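Side-chain contacts in leucine aminopeptidase 1 (Caenorhabditis elegans, PDB 2HC9), which releases N-terminal amino acids, preferably leucine, from peptides as a two-zinc aminopeptidase of the M17 family, and probably serves as a digestive enzyme: residues I319-M322 against K326-E329; Y221-A226 against G337-A342; A115-V120 against D153-E158. The protein carries 1 engineered substitution. All blocks are in the same frame, centred on the assembly; numbering follows the deposited sequence.

Contact 1: residues I319-M322 against K326-E329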
# COMPACT_ATOMS: atom_id res chain seq x y z
N ILE A 319 7.17 -21.27 -19.25
CA ILE A 319 6.32 -21.60 -20.40
C ILE A 319 6.07 -23.11 -20.37
O ILE A 319 7.03 -23.90 -20.30
CB ILE A 319 6.99 -21.22 -21.76
CG1 ILE A 319 7.20 -19.69 -21.82
CG2 ILE A 319 6.06 -21.67 -22.95
CD1 ILE A 319 8.04 -19.22 -23.04
N ILE A 320 4.80 -23.49 -20.40
CA ILE A 320 4.42 -24.91 -20.39
C ILE A 320 3.62 -25.28 -21.66
O ILE A 320 3.04 -24.40 -22.32
CB ILE A 320 3.62 -25.26 -19.09
CG1 ILE A 320 2.28 -24.47 -19.03
CG2 ILE A 320 4.54 -25.05 -17.86
CD1 ILE A 320 1.33 -24.99 -17.94
N LYS A 321 3.59 -26.58 -21.98
CA LYS A 321 2.78 -27.07 -23.09
C LYS A 321 1.53 -27.74 -22.51
O LYS A 321 1.61 -28.64 -21.65
CB LYS A 321 3.59 -28.05 -23.96
CG LYS A 321 2.81 -28.55 -25.20
CD LYS A 321 3.72 -29.29 -26.20
CE LYS A 321 4.38 -28.24 -27.13
NZ LYS A 321 5.12 -28.79 -28.31
N MET A 322 0.38 -27.27 -22.98
CA MET A 322 -0.92 -27.69 -22.47
C MET A 322 -1.31 -29.01 -23.15
O MET A 322 -0.66 -29.44 -24.12
CB MET A 322 -1.96 -26.61 -22.80
CG MET A 322 -1.56 -25.22 -22.32
SD MET A 322 -1.23 -25.13 -20.54
CE MET A 322 -2.88 -25.27 -19.91
N LYS A 326 -0.75 -26.49 -27.38
CA LYS A 326 -0.40 -25.05 -27.41
C LYS A 326 0.48 -24.67 -26.21
O LYS A 326 0.40 -25.30 -25.15
CB LYS A 326 -1.66 -24.17 -27.43
CG LYS A 326 -2.36 -24.25 -28.80
CD LYS A 326 -3.69 -23.53 -28.79
CE LYS A 326 -4.35 -23.62 -30.18
NZ LYS A 326 -3.47 -23.07 -31.27
N THR A 327 1.30 -23.63 -26.37
CA THR A 327 2.15 -23.20 -25.25
C THR A 327 1.53 -22.00 -24.50
O THR A 327 0.91 -21.13 -25.11
CB THR A 327 3.58 -22.85 -25.69
OG1 THR A 327 3.51 -21.92 -26.80
CG2 THR A 327 4.35 -24.15 -26.13
N VAL A 328 1.71 -21.97 -23.18
CA VAL A 328 1.19 -20.86 -22.39
C VAL A 328 2.36 -20.31 -21.55
O VAL A 328 3.05 -21.07 -20.86
CB VAL A 328 -0.02 -21.26 -21.49
CG1 VAL A 328 -0.40 -20.07 -20.60
CG2 VAL A 328 -1.24 -21.68 -22.37
N GLU A 329 2.57 -18.99 -21.62
CA GLU A 329 3.53 -18.31 -20.73
C GLU A 329 2.76 -17.95 -19.47
O GLU A 329 1.80 -17.16 -19.52
CB GLU A 329 4.05 -17.03 -21.39
CG GLU A 329 5.05 -16.29 -20.53
CD GLU A 329 5.59 -15.02 -21.20
OE1 GLU A 329 5.14 -14.64 -22.32
OE2 GLU A 329 6.46 -14.41 -20.57
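M322 lays its CG against CG2 of V328 at 3.6 Å, and this is the tight spot of a short antiparallel hairpin. The bend at chi2 (-57°) puts SD over the same valine methyl, 3.9 Å from CG2. L339 of helix 337-350 and H444 both pack on these two side chains. The backbones are joined by three bonds: I320 N to V328 O, V328 N to I320 O at 2.9 Å, and M322 N to K326 O, which at 178° is practically straight. CA of I319 and CA of T327 each add a C-H contact to a carbonyl already used, V328 O and I320 O respectively.

The opposite face is looser within the hairpin. CG2 of I319 meets CB of T327 at 3.9 Å, and the exposed K321 merely brings CE to 4.2 Å from CG2 of T327. A second subunit covers part of this side: its M136 packs on I319, and the backbone O of that M136 accepts a hydrogen bond from T327 OG1. E329 turns its carboxylate to S416. The chemistry therefore implies a two-sided hairpin, with an apolar face joined to the catalytic-domain helix and a mixed face partly used for subunit assembly.

Contact 2: residues Y221-A226 against G337-A342. With BCT (bicarbonate ion), chain D.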
# COMPACT_ATOMS: atom_id res chain seq x y z
N TYR A 221 -0.87 -30.76 -14.39
CA TYR A 221 0.35 -31.22 -13.74
C TYR A 221 1.16 -30.06 -13.17
O TYR A 221 1.57 -30.08 -12.01
CB TYR A 221 1.25 -32.02 -14.70
CG TYR A 221 2.51 -32.47 -14.01
CD1 TYR A 221 3.71 -31.75 -14.14
CD2 TYR A 221 2.51 -33.60 -13.18
CE1 TYR A 221 4.89 -32.18 -13.50
CE2 TYR A 221 3.67 -34.02 -12.54
CZ TYR A 221 4.85 -33.30 -12.70
OH TYR A 221 6.01 -33.71 -12.05
N HIS A 222 1.45 -29.07 -14.02
CA HIS A 222 2.36 -28.02 -13.56
C HIS A 222 1.78 -27.15 -12.46
O HIS A 222 2.49 -26.74 -11.54
CB HIS A 222 2.98 -27.26 -14.75
CG HIS A 222 3.92 -28.12 -15.55
ND1 HIS A 222 5.14 -28.55 -15.05
CD2 HIS A 222 3.80 -28.67 -16.78
CE1 HIS A 222 5.73 -29.31 -15.96
NE2 HIS A 222 4.93 -29.41 -17.01
N VAL A 223 0.47 -26.91 -12.50
CA VAL A 223 -0.18 -26.20 -11.40
C VAL A 223 -0.06 -26.98 -10.09
O VAL A 223 0.27 -26.41 -9.04
CB VAL A 223 -1.67 -25.87 -11.72
CG1 VAL A 223 -2.43 -25.42 -10.48
CG2 VAL A 223 -1.74 -24.79 -12.84
N GLY A 224 -0.36 -28.28 -10.14
CA GLY A 224 -0.48 -29.08 -8.90
C GLY A 224 0.79 -29.73 -8.38
O GLY A 224 0.76 -30.38 -7.31
N LYS A 225 1.90 -29.60 -9.12
CA LYS A 225 3.14 -30.36 -8.82
C LYS A 225 3.79 -29.95 -7.49
O LYS A 225 4.54 -30.73 -6.91
CB LYS A 225 4.18 -30.22 -9.94
CG LYS A 225 4.66 -28.77 -10.22
CD LYS A 225 5.60 -28.70 -11.46
CE LYS A 225 5.76 -27.25 -11.93
NZ LYS A 225 6.76 -27.15 -13.03
N ALA A 226 3.50 -28.74 -7.01
CA ALA A 226 4.05 -28.30 -5.72
C ALA A 226 3.02 -28.45 -4.59
O ALA A 226 3.18 -27.90 -3.51
CB ALA A 226 4.55 -26.85 -5.83
N GLY A 337 -6.53 -21.74 -12.14
CA GLY A 337 -7.77 -22.44 -12.51
C GLY A 337 -7.95 -22.52 -14.02
O GLY A 337 -8.33 -23.56 -14.55
N ARG A 338 -7.64 -21.44 -14.71
CA ARG A 338 -7.85 -21.41 -16.15
C ARG A 338 -6.88 -22.35 -16.88
O ARG A 338 -7.23 -22.92 -17.92
CB ARG A 338 -7.76 -19.97 -16.67
CG ARG A 338 -6.34 -19.34 -16.52
CD ARG A 338 -6.40 -17.80 -16.71
NE ARG A 338 -6.97 -17.15 -15.52
CZ ARG A 338 -7.02 -15.83 -15.36
NH1 ARG A 338 -6.52 -15.02 -16.30
NH2 ARG A 338 -7.55 -15.33 -14.24
N LEU A 339 -5.68 -22.55 -16.32
CA LEU A 339 -4.70 -23.50 -16.89
C LEU A 339 -5.25 -24.92 -16.77
O LEU A 339 -5.26 -25.68 -17.74
CB LEU A 339 -3.36 -23.43 -16.12
CG LEU A 339 -2.59 -22.08 -16.29
CD1 LEU A 339 -1.34 -22.08 -15.41
CD2 LEU A 339 -2.21 -21.85 -17.76
N ILE A 340 -5.72 -25.28 -15.58
CA ILE A 340 -6.17 -26.66 -15.41
C ILE A 340 -7.43 -26.94 -16.23
O ILE A 340 -7.59 -28.04 -16.78
CB ILE A 340 -6.29 -27.08 -13.92
CG1 ILE A 340 -7.52 -26.45 -13.25
CG2 ILE A 340 -4.98 -26.72 -13.15
CD1 ILE A 340 -7.75 -26.90 -11.76
N LEU A 341 -8.32 -25.94 -16.31
CA LEU A 341 -9.54 -26.07 -17.09
C LEU A 341 -9.27 -26.12 -18.58
O LEU A 341 -10.02 -26.76 -19.29
CB LEU A 341 -10.55 -24.96 -16.77
CG LEU A 341 -11.15 -25.00 -15.35
CD1 LEU A 341 -11.77 -23.65 -15.03
CD2 LEU A 341 -12.20 -26.14 -15.19
N ALA A 342 -8.23 -25.43 -19.06
CA ALA A 342 -7.85 -25.53 -20.48
C ALA A 342 -7.59 -27.01 -20.86
O ALA A 342 -7.98 -27.48 -21.94
CB ALA A 342 -6.57 -24.68 -20.76
C BCT D . -7.86 -18.54 -12.23
O1 BCT D . -7.81 -19.34 -11.29
O2 BCT D . -8.38 -17.41 -12.11
O3 BCT D . -7.32 -18.88 -13.37
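V223 is the whole of the 221-226 side here, packed against L339 and I340 on the first turn of helix 337-350. With CG1 anti to the backbone N (chi1 168°), its CG2 comes within 3.8 Å of CD1 of L339, while CB sits 3.7 Å from CG2 of I340. The isoleucine meets the valine at about a right angle: with its CG1 between backbone N and carbonyl carbon (chi1 74°), CG2 stands beside that N and anti to the carbonyl carbon, facing V223. I340 also packs on strand 297-307.

On the same turn R338 bends at chi3 (76°), bringing its guanidinium edge to the bicarbonate: NE bonds to O3 at 2.8 Å and NH2 to O2 at 3.1 Å, the latter nearly straight and in plane. Backbone N atoms add to the grip, R338 N on O3 and G337 N on O1 at 2.8 Å, while R338 NH1 is held by N423 O.

The apolar packing lies on a helix whose first turn also presents N-H groups and an arginine to an anion. This is the bicarbonate site beside the two zinc ions of the M17 aminopeptidase centre, where R338 is the predicted active-site arginine.

Contact 3: residues A115-V120 against D153-E158. With GOL (glycerol), chain R.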
# COMPACT_ATOMS: atom_id res chain seq x y z
N ALA A 115 -45.64 -23.47 -1.64
CA ALA A 115 -44.98 -22.91 -2.82
C ALA A 115 -45.74 -23.38 -4.03
O ALA A 115 -46.16 -24.54 -4.11
CB ALA A 115 -43.53 -23.36 -2.88
N GLU A 116 -45.93 -22.46 -4.97
CA GLU A 116 -46.44 -22.78 -6.28
C GLU A 116 -45.43 -23.61 -7.03
O GLU A 116 -44.24 -23.54 -6.75
CB GLU A 116 -46.71 -21.50 -7.07
CG GLU A 116 -48.00 -20.81 -6.70
CD GLU A 116 -49.14 -21.13 -7.65
OE1 GLU A 116 -49.71 -22.23 -7.54
OE2 GLU A 116 -49.47 -20.26 -8.50
N TYR A 117 -45.90 -24.38 -8.00
CA TYR A 117 -45.06 -25.36 -8.69
C TYR A 117 -43.74 -24.80 -9.25
O TYR A 117 -42.69 -25.44 -9.11
CB TYR A 117 -45.88 -25.98 -9.82
CG TYR A 117 -45.39 -27.26 -10.37
CD1 TYR A 117 -44.97 -28.30 -9.55
CD2 TYR A 117 -45.35 -27.45 -11.75
CE1 TYR A 117 -44.54 -29.49 -10.08
CE2 TYR A 117 -44.92 -28.61 -12.28
CZ TYR A 117 -44.52 -29.63 -11.47
OH TYR A 117 -44.11 -30.79 -12.06
N PRO A 118 -43.79 -23.62 -9.89
CA PRO A 118 -42.53 -23.09 -10.42
C PRO A 118 -41.50 -22.68 -9.35
O PRO A 118 -40.33 -22.51 -9.69
CB PRO A 118 -42.97 -21.85 -11.21
CG PRO A 118 -44.44 -22.06 -11.49
CD PRO A 118 -44.92 -22.73 -10.23
N ASP A 119 -41.94 -22.50 -8.11
CA ASP A 119 -41.06 -22.08 -7.01
C ASP A 119 -40.46 -23.23 -6.23
O ASP A 119 -39.50 -23.02 -5.49
CB ASP A 119 -41.81 -21.19 -6.02
CG ASP A 119 -42.09 -19.78 -6.58
OD1 ASP A 119 -41.55 -19.43 -7.65
OD2 ASP A 119 -42.87 -19.05 -5.95
N VAL A 120 -41.06 -24.42 -6.32
CA VAL A 120 -40.74 -25.49 -5.38
C VAL A 120 -39.25 -25.83 -5.36
O VAL A 120 -38.65 -25.93 -4.29
CB VAL A 120 -41.56 -26.77 -5.65
CG1 VAL A 120 -41.02 -27.94 -4.78
CG2 VAL A 120 -43.06 -26.50 -5.36
N ASP A 153 -50.17 -28.76 -5.33
CA ASP A 153 -51.05 -29.68 -6.06
C ASP A 153 -50.33 -30.57 -7.07
O ASP A 153 -50.57 -31.78 -7.14
CB ASP A 153 -52.12 -28.89 -6.84
CG ASP A 153 -53.16 -28.26 -5.94
OD1 ASP A 153 -53.52 -28.87 -4.91
OD2 ASP A 153 -53.64 -27.16 -6.28
N LYS A 154 -49.48 -29.96 -7.87
CA LYS A 154 -48.93 -30.61 -9.04
C LYS A 154 -47.76 -31.55 -8.70
O LYS A 154 -47.39 -32.40 -9.51
CB LYS A 154 -48.49 -29.56 -10.06
CG LYS A 154 -49.63 -28.92 -10.82
CD LYS A 154 -49.11 -27.91 -11.82
CE LYS A 154 -50.26 -27.22 -12.54
NZ LYS A 154 -49.78 -26.26 -13.58
N LEU A 155 -47.18 -31.41 -7.52
CA LEU A 155 -46.01 -32.22 -7.17
C LEU A 155 -46.31 -33.72 -7.14
O LEU A 155 -47.34 -34.15 -6.61
CB LEU A 155 -45.42 -31.75 -5.84
CG LEU A 155 -43.96 -32.07 -5.54
CD1 LEU A 155 -43.01 -31.14 -6.34
CD2 LEU A 155 -43.72 -31.93 -4.05
N THR A 156 -45.43 -34.52 -7.73
CA THR A 156 -45.54 -35.97 -7.69
C THR A 156 -44.61 -36.59 -6.65
O THR A 156 -43.69 -35.93 -6.13
CB THR A 156 -45.24 -36.62 -9.07
OG1 THR A 156 -43.83 -36.57 -9.35
CG2 THR A 156 -46.04 -35.93 -10.18
N ASN A 157 -44.84 -37.86 -6.33
CA ASN A 157 -43.92 -38.57 -5.44
C ASN A 157 -42.50 -38.70 -6.03
O ASN A 157 -41.52 -38.60 -5.29
CB ASN A 157 -44.49 -39.94 -5.03
CG ASN A 157 -45.68 -39.82 -4.07
OD1 ASN A 157 -46.03 -38.73 -3.60
ND2 ASN A 157 -46.29 -40.96 -3.76
N GLU A 158 -42.40 -38.90 -7.34
CA GLU A 158 -41.11 -38.91 -8.01
C GLU A 158 -40.39 -37.56 -7.88
O GLU A 158 -39.18 -37.51 -7.65
CB GLU A 158 -41.26 -39.29 -9.48
CG GLU A 158 -39.92 -39.26 -10.24
CD GLU A 158 -39.99 -39.83 -11.65
OE1 GLU A 158 -41.10 -39.92 -12.25
OE2 GLU A 158 -38.91 -40.18 -12.18
C1 GOL R . -49.07 -23.47 -10.03
O1 GOL R . -48.49 -23.65 -11.31
C2 GOL R . -48.77 -24.66 -9.12
O2 GOL R . -48.52 -24.18 -7.83
C3 GOL R . -49.94 -25.60 -8.98
O3 GOL R . -49.64 -26.53 -7.97
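Y117 and K154 meet by a CH-pi contact, the chief interaction between the loop 115-120 and the 153-158 segment. CB of the lysine stands 3.8 Å from the ring centroid and 12° off the ring normal, so it sits squarely over one face. The lysine chain runs on extended past the CG and CD2 side of the ring, with CD 3.8 Å from Y117 CD2, before its end leads away. On the tyrosine, CG is anti to the backbone N (chi1 -162°), which sends the ring toward the lysine.

Apolar contacts are looser and more deeply buried. CD1 of L155 comes 4.1 Å from CG1 of V120, the two side chains meeting at a slant, and the same CD1 lies 4.4 Å from CE1 of Y117. V150 of strand 145-151 and L163 of helix 157-178 pack on both L155 and V120.

Polar contacts run through a glycerol, probably from the crystallisation liquor. Y117 N donates to its O2 at 2.6 Å, and K154 N makes a weak bond of 3.4 Å to its O3. T156, at the N-cap of helix 157-178, caps a backbone N just past E158 with its side chain, and its own N donates to D159 OD2.

No hydrogen bond joins the two segments directly. Loop 115-120 of the M17 N-terminal domain is held to the start of helix 157-178, away from the annotated sites, by dispersion and ring-face contact: the aliphatic part of a surface lysine shields a tyrosine face, and the leucine-valine pair joins the interior formed with V150 and L163.

Overall arrangement
Contacts 1 and 2 are neighbours in the catalytic domain, their centres 11 Å apart, and the hairpin of contact 1 leads along the chain into helix 337-350 of contact 2. They touch directly: M322 CE lies 3.8 Å from A342 CB, and I320 CG2 is 3.9 Å from H222 CD2. Contact 2 is the nearer to the metals, the I340 side chain being about 7 Å from a zinc ion against about 14 Å for that of I320 in contact 1. Contact 3 lies across the chain's centre, away from the annotated sites, with nearest atoms about 29 Å from contact 2 and about 39 Å from contact 1.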